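Local structure of beta-glucosidase (Saccharopolyspora erythraea D, 5M6G) at residues 185-197 against 503-515. The protein probably hydrolyses terminal, non-reducing beta-D-glucosyl residues with release of beta-D-glucose, as a two-domain member of glycosyl hydrolase family 3. Numbering follows the deposited sequence.
Sequences ARDDRWGRTYESF and YAEFEGDRPGGLG. With MG (magnesium ion), chain C; SOR (sorbitol), chain L.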
loop_
_atom_site.group_PDB
_atom_site.type_symbol
_atom_site.label_atom_id
_atom_site.label_comp_id
_atom_site.label_asym_id
_atom_site.label_seq_id
_atom_site.Cartn_x
_atom_site.Cartn_y
_atom_site.Cartn_z
ATOM N N ALA A 185 4.109 9.624 7.301
ATOM C CA ALA A 185 3.386 10.751 6.718
ATOM C C ALA A 185 3.333 11.890 7.732
ATOM O O ALA A 185 2.668 11.776 8.766
ATOM C CB ALA A 185 1.984 10.328 6.291
ATOM N N ARG A 186 4.021 12.991 7.425
ATOM C CA ARG A 186 4.092 14.147 8.309
ATOM C C ARG A 186 3.195 15.302 7.885
ATOM O O ARG A 186 3.083 16.276 8.637
ATOM C CB ARG A 186 5.543 14.660 8.398
ATOM C CG ARG A 186 6.564 13.587 8.709
ATOM C CD ARG A 186 6.581 13.227 10.178
ATOM N NE ARG A 186 7.113 14.310 11.012
ATOM C CZ ARG A 186 7.042 14.308 12.342
ATOM N NH1 ARG A 186 7.549 15.314 13.049
ATOM N NH2 ARG A 186 6.462 13.289 12.969
ATOM N N ASP A 187 2.570 15.243 6.710
ATOM C CA ASP A 187 1.721 16.336 6.233
ATOM C C ASP A 187 0.448 15.761 5.617
ATOM O O ASP A 187 0.476 15.206 4.510
ATOM C CB ASP A 187 2.469 17.216 5.228
ATOM C CG ASP A 187 1.777 18.547 4.994
ATOM O OD1 ASP A 187 0.557 18.546 4.735
ATOM O OD2 ASP A 187 2.457 19.599 5.073
ATOM N N ASP A 188 -0.677 15.943 6.309
ATOM C CA ASP A 188 -1.925 15.292 5.920
ATOM C C ASP A 188 -2.413 15.708 4.537
ATOM O O ASP A 188 -3.288 15.046 3.982
ATOM C CB ASP A 188 -3.010 15.588 6.965
ATOM C CG ASP A 188 -2.781 14.847 8.262
ATOM O OD1 ASP A 188 -1.897 13.960 8.295
ATOM O OD2 ASP A 188 -3.499 15.141 9.242
ATOM N N ARG A 189 -1.884 16.792 3.971
ATOM C CA ARG A 189 -2.267 17.164 2.616
ATOM C C ARG A 189 -1.843 16.126 1.587
ATOM O O ARG A 189 -2.375 16.122 0.471
ATOM C CB ARG A 189 -1.651 18.519 2.270
ATOM C CG ARG A 189 -2.346 19.661 2.981
ATOM C CD ARG A 189 -1.628 20.962 2.751
ATOM N NE ARG A 189 -0.426 21.047 3.566
ATOM C CZ ARG A 189 0.281 22.163 3.737
ATOM N NH1 ARG A 189 -0.101 23.289 3.149
ATOM N NH2 ARG A 189 1.375 22.150 4.489
ATOM N N TRP A 190 -0.887 15.267 1.939
ATOM C CA TRP A 190 -0.352 14.268 1.021
ATOM C C TRP A 190 -1.416 13.260 0.606
ATOM O O TRP A 190 -2.133 12.713 1.445
ATOM C CB TRP A 190 0.807 13.543 1.692
ATOM C CG TRP A 190 1.627 12.685 0.778
ATOM C CD1 TRP A 190 1.849 12.874 -0.563
ATOM C CD2 TRP A 190 2.375 11.520 1.149
ATOM N NE1 TRP A 190 2.688 11.894 -1.045
ATOM C CE2 TRP A 190 3.029 11.052 -0.017
ATOM C CE3 TRP A 190 2.560 10.827 2.354
ATOM C CZ2 TRP A 190 3.848 9.919 -0.013
ATOM C CZ3 TRP A 190 3.377 9.691 2.351
ATOM C CH2 TRP A 190 4.011 9.256 1.177
ATOM N N GLY A 191 -1.493 12.994 -0.697
ATOM C CA GLY A 191 -2.432 12.018 -1.208
ATOM C C GLY A 191 -2.136 10.581 -0.822
ATOM O O GLY A 191 -2.964 9.707 -1.098
ATOM N N ARG A 192 -0.986 10.308 -0.205
ATOM C CA ARG A 192 -0.666 8.958 0.240
ATOM C C ARG A 192 -0.629 8.844 1.760
ATOM O O ARG A 192 -0.098 7.862 2.295
ATOM C CB ARG A 192 0.662 8.497 -0.372
ATOM C CG ARG A 192 0.802 8.877 -1.831
ATOM C CD ARG A 192 1.932 8.101 -2.509
ATOM N NE ARG A 192 1.589 6.701 -2.721
ATOM C CZ ARG A 192 2.253 5.891 -3.547
ATOM N NH1 ARG A 192 3.294 6.358 -4.232
ATOM N NH2 ARG A 192 1.880 4.623 -3.696
ATOM N N THR A 193 -1.184 9.832 2.470
ATOM C CA THR A 193 -1.236 9.750 3.923
ATOM C C THR A 193 -1.862 8.434 4.381
ATOM O O THR A 193 -1.430 7.848 5.381
ATOM C CB THR A 193 -2.016 10.945 4.484
ATOM O OG1 THR A 193 -1.310 12.155 4.175
ATOM C CG2 THR A 193 -2.186 10.832 6.002
ATOM N N TYR A 194 -2.867 7.941 3.651
ATOM C CA TYR A 194 -3.535 6.716 4.084
ATOM C C TYR A 194 -2.672 5.486 3.881
ATOM O O TYR A 194 -2.948 4.443 4.482
ATOM C CB TYR A 194 -4.871 6.528 3.360
ATOM C CG TYR A 194 -4.819 6.175 1.875
ATOM C CD1 TYR A 194 -4.618 4.858 1.438
ATOM C CD2 TYR A 194 -5.030 7.148 0.918
ATOM C CE1 TYR A 194 -4.607 4.548 0.076
ATOM C CE2 TYR A 194 -5.014 6.851 -0.429
ATOM C CZ TYR A 194 -4.808 5.552 -0.845
ATOM O OH TYR A 194 -4.810 5.281 -2.191
ATOM N N GLU A 195 -1.643 5.572 3.041
ATOM C CA GLU A 195 -0.736 4.445 2.890
ATOM C C GLU A 195 0.312 4.390 3.989
ATOM O O GLU A 195 1.130 3.468 4.002
ATOM C CB GLU A 195 -0.062 4.509 1.521
ATOM C CG GLU A 195 -1.073 4.566 0.390
ATOM C CD GLU A 195 -0.455 4.235 -0.945
ATOM O OE1 GLU A 195 0.071 3.112 -1.089
ATOM O OE2 GLU A 195 -0.504 5.101 -1.845
ATOM N N SER A 196 0.306 5.350 4.910
ATOM C CA SER A 196 1.273 5.407 5.997
ATOM C C SER A 196 0.671 4.834 7.273
ATOM O O SER A 196 -0.480 5.123 7.619
ATOM C CB SER A 196 1.720 6.856 6.231
ATOM O OG SER A 196 2.526 7.004 7.390
ATOM N N PHE A 197 1.460 4.039 7.990
ATOM C CA PHE A 197 1.018 3.541 9.284
ATOM C C PHE A 197 0.930 4.637 10.347
ATOM O O PHE A 197 0.291 4.429 11.385
ATOM C CB PHE A 197 1.953 2.447 9.770
ATOM C CG PHE A 197 1.871 1.187 8.976
ATOM C CD1 PHE A 197 0.746 0.378 9.060
ATOM C CD2 PHE A 197 2.930 0.794 8.164
ATOM C CE1 PHE A 197 0.668 -0.823 8.335
ATOM C CE2 PHE A 197 2.868 -0.395 7.447
ATOM C CZ PHE A 197 1.728 -1.203 7.526
ATOM N N TYR A 503 -8.876 7.910 -3.919
ATOM C CA TYR A 503 -7.797 8.561 -4.653
ATOM C C TYR A 503 -6.502 7.801 -4.388
ATOM O O TYR A 503 -6.416 6.988 -3.466
ATOM C CB TYR A 503 -7.641 10.027 -4.236
ATOM C CG TYR A 503 -7.502 10.177 -2.739
ATOM C CD1 TYR A 503 -6.270 10.003 -2.112
ATOM C CD2 TYR A 503 -8.611 10.466 -1.947
ATOM C CE1 TYR A 503 -6.141 10.123 -0.739
ATOM C CE2 TYR A 503 -8.496 10.589 -0.575
ATOM C CZ TYR A 503 -7.254 10.415 0.023
ATOM O OH TYR A 503 -7.135 10.521 1.386
ATOM N N ALA A 504 -5.478 8.109 -5.182
ATOM C CA ALA A 504 -4.149 7.556 -4.949
ATOM C C ALA A 504 -3.100 8.532 -5.457
ATOM O O ALA A 504 -3.306 9.211 -6.464
ATOM C CB ALA A 504 -3.952 6.192 -5.636
ATOM N N GLU A 505 -1.971 8.570 -4.756
ATOM C CA GLU A 505 -0.765 9.345 -5.126
ATOM C C GLU A 505 -1.161 10.815 -5.293
ATOM O O GLU A 505 -1.992 11.323 -4.522
ATOM C CB GLU A 505 -0.091 8.726 -6.344
ATOM C CG GLU A 505 0.121 7.220 -6.241
ATOM C CD GLU A 505 0.972 6.667 -7.381
ATOM O OE1 GLU A 505 1.920 7.355 -7.811
ATOM O OE2 GLU A 505 0.685 5.543 -7.846
ATOM N N PHE A 506 -0.601 11.503 -6.295
ATOM C CA PHE A 506 -0.728 12.953 -6.402
ATOM C C PHE A 506 -2.172 13.396 -6.606
ATOM O O PHE A 506 -2.520 14.530 -6.254
ATOM C CB PHE A 506 0.160 13.464 -7.545
ATOM C CG PHE A 506 -0.057 12.740 -8.848
ATOM C CD1 PHE A 506 0.641 11.579 -9.132
ATOM C CD2 PHE A 506 -0.969 13.220 -9.775
ATOM C CE1 PHE A 506 0.435 10.902 -10.326
ATOM C CE2 PHE A 506 -1.180 12.555 -10.974
ATOM C CZ PHE A 506 -0.480 11.395 -11.249
ATOM N N GLU A 507 -3.027 12.535 -7.171
ATOM C CA GLU A 507 -4.431 12.913 -7.330
ATOM C C GLU A 507 -5.108 13.178 -5.989
ATOM O O GLU A 507 -6.148 13.844 -5.948
ATOM C CB GLU A 507 -5.205 11.828 -8.094
ATOM C CG GLU A 507 -4.683 11.576 -9.490
ATOM C CD GLU A 507 -5.111 12.644 -10.477
ATOM O OE1 GLU A 507 -5.698 13.663 -10.053
ATOM O OE2 GLU A 507 -4.858 12.468 -11.689
ATOM N N GLY A 508 -4.537 12.693 -4.896
ATOM C CA GLY A 508 -5.089 12.918 -3.582
ATOM C C GLY A 508 -4.468 14.040 -2.788
ATOM O O GLY A 508 -4.858 14.246 -1.636
ATOM N N ASP A 509 -3.498 14.760 -3.346
ATOM C CA ASP A 509 -2.978 15.930 -2.648
ATOM C C ASP A 509 -4.089 16.961 -2.473
ATOM O O ASP A 509 -4.906 17.182 -3.373
ATOM C CB ASP A 509 -1.804 16.553 -3.415
ATOM C CG ASP A 509 -0.577 15.661 -3.441
ATOM O OD1 ASP A 509 -0.547 14.636 -2.722
ATOM O OD2 ASP A 509 0.379 16.010 -4.167
ATOM N N ARG A 510 -4.127 17.590 -1.305
ATOM C CA ARG A 510 -5.174 18.555 -0.972
ATOM C C ARG A 510 -4.554 19.848 -0.455
ATOM O O ARG A 510 -4.705 20.201 0.720
ATOM C CB ARG A 510 -6.138 17.967 0.057
ATOM C CG ARG A 510 -6.955 16.802 -0.456
ATOM C CD ARG A 510 -7.920 17.226 -1.560
ATOM N NE ARG A 510 -8.695 16.083 -2.044
ATOM C CZ ARG A 510 -8.385 15.354 -3.116
ATOM N NH1 ARG A 510 -7.303 15.647 -3.844
ATOM N NH2 ARG A 510 -9.159 14.328 -3.462
ATOM N N PRO A 511 -3.873 20.604 -1.317
ATOM C CA PRO A 511 -3.366 21.908 -0.870
ATOM C C PRO A 511 -4.476 22.893 -0.563
ATOM O O PRO A 511 -4.238 23.868 0.163
ATOM C CB PRO A 511 -2.503 22.378 -2.046
ATOM C CG PRO A 511 -3.062 21.670 -3.240
ATOM C CD PRO A 511 -3.577 20.344 -2.743
ATOM N N GLY A 512 -5.693 22.652 -1.064
ATOM C CA GLY A 512 -6.757 23.630 -0.933
ATOM C C GLY A 512 -7.554 23.551 0.351
ATOM O O GLY A 512 -8.288 24.493 0.660
ATOM N N GLY A 513 -7.450 22.465 1.094
ATOM C CA GLY A 513 -8.250 22.314 2.299
ATOM C C GLY A 513 -8.640 20.869 2.527
ATOM O O GLY A 513 -8.593 20.025 1.631
ATOM N N LEU A 514 -9.053 20.580 3.770
ATOM C CA LEU A 514 -9.499 19.245 4.154
ATOM C C LEU A 514 -10.833 19.262 4.895
ATOM O O LEU A 514 -11.150 18.301 5.601
ATOM C CB LEU A 514 -8.442 18.535 5.003
ATOM C CG LEU A 514 -7.271 17.946 4.201
ATOM C CD1 LEU A 514 -6.119 17.527 5.105
ATOM C CD2 LEU A 514 -7.735 16.766 3.360
ATOM N N GLY A 515 -11.624 20.321 4.754
ATOM C CA GLY A 515 -12.935 20.332 5.366
ATOM C C GLY A 515 -13.904 19.391 4.670
ATOM O O GLY A 515 -13.697 18.953 3.542
HETATM MG MG MG C . 0.770 17.456 -5.672
HETATM C C1 SOR L . 4.272 2.924 -5.700
HETATM C C2 SOR L . 3.629 1.859 -6.572
HETATM C C3 SOR L . 3.619 2.346 -8.018
HETATM C C4 SOR L . 2.683 1.500 -8.876
HETATM C C5 SOR L . 2.198 2.231 -10.132
HETATM C C6 SOR L . 1.016 1.455 -10.706
HETATM O O1 SOR L . 3.842 2.798 -4.366
HETATM O O2 SOR L . 4.360 0.650 -6.467
HETATM O O3 SOR L . 4.928 2.266 -8.520
HETATM O O4 SOR L . 3.331 0.300 -9.248
HETATM O O5 SOR L . 1.820 3.574 -9.856
HETATM O O6 SOR L . 0.283 2.262 -11.603
HETATM O O HOH W 1 -1.927 24.136 1.486
HETATM O O HOH W 2 -4.335 10.589 2.116
HETATM O O HOH W 3 -2.189 7.172 -2.443
HETATM O O HOH W 4 4.483 5.756 -6.689
HETATM O O HOH W 5 -0.886 16.791 -6.663
HETATM O O HOH W 6 2.010 16.008 -6.528
HETATM O O HOH W 7 -0.388 19.055 -5.006
HETATM O O HOH W 8 1.013 18.651 -7.418
#
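The sorbitol-binding pocket of this two-domain glycosidase is completed where R192, from a loop of the N-terminal domain, lies against E505, from a loop of the C-terminal domain. The two side chains run side by side, guanidinium and carboxylate stacked with planes 11° apart, and E505 CG sits 3.7 Å above the centre of the R192 guanidinium. R192 NH1 and E505 OE1 form a long salt bridge (4.0 Å), with the oxygen well out of the guanidinium plane. NE and NH2 of R192 both turn to E195 OE2, R192 NH2 also reaches sorbitol O1 at 2.8 Å, and a water accepts from R192 NH1 and gives a weak bond to E505 OE1. E505 OE2 takes W452 NE1 and a weak bond from sorbitol O5. A leucine in place of R192 would probably leave E195 without its ionic mate, sorbitol O1 without this donor, and E505 without the flat group stacked against it. Such division of a pocket between a TIM-barrel-related domain and its partner recurs in family 3, and here the backbones meet closely: G191 CA approaches G508 C to 3.3 Å, where a beta carbon on G191 would clash with E505 O. OD2 of D509 and OD1 of D243, one from each domain, bind the same magnesium ion, while OD1 of D509, met nearly along its C-O axis, accepts from G191 N (2.8 Å). R510 N bonds R189 O, and a water joins R189 NH1 to P511 O. Further along the same loop, Y194 sends its hydroxyl OH to Y503 O at 2.7 Å, in the carbonyl plane, and turns its ring edge toward the face of Y503 in an offset edge-to-face pair with planes at 69°; its chi1 of 71°, on a CB directed toward 503-515, lays the ring there.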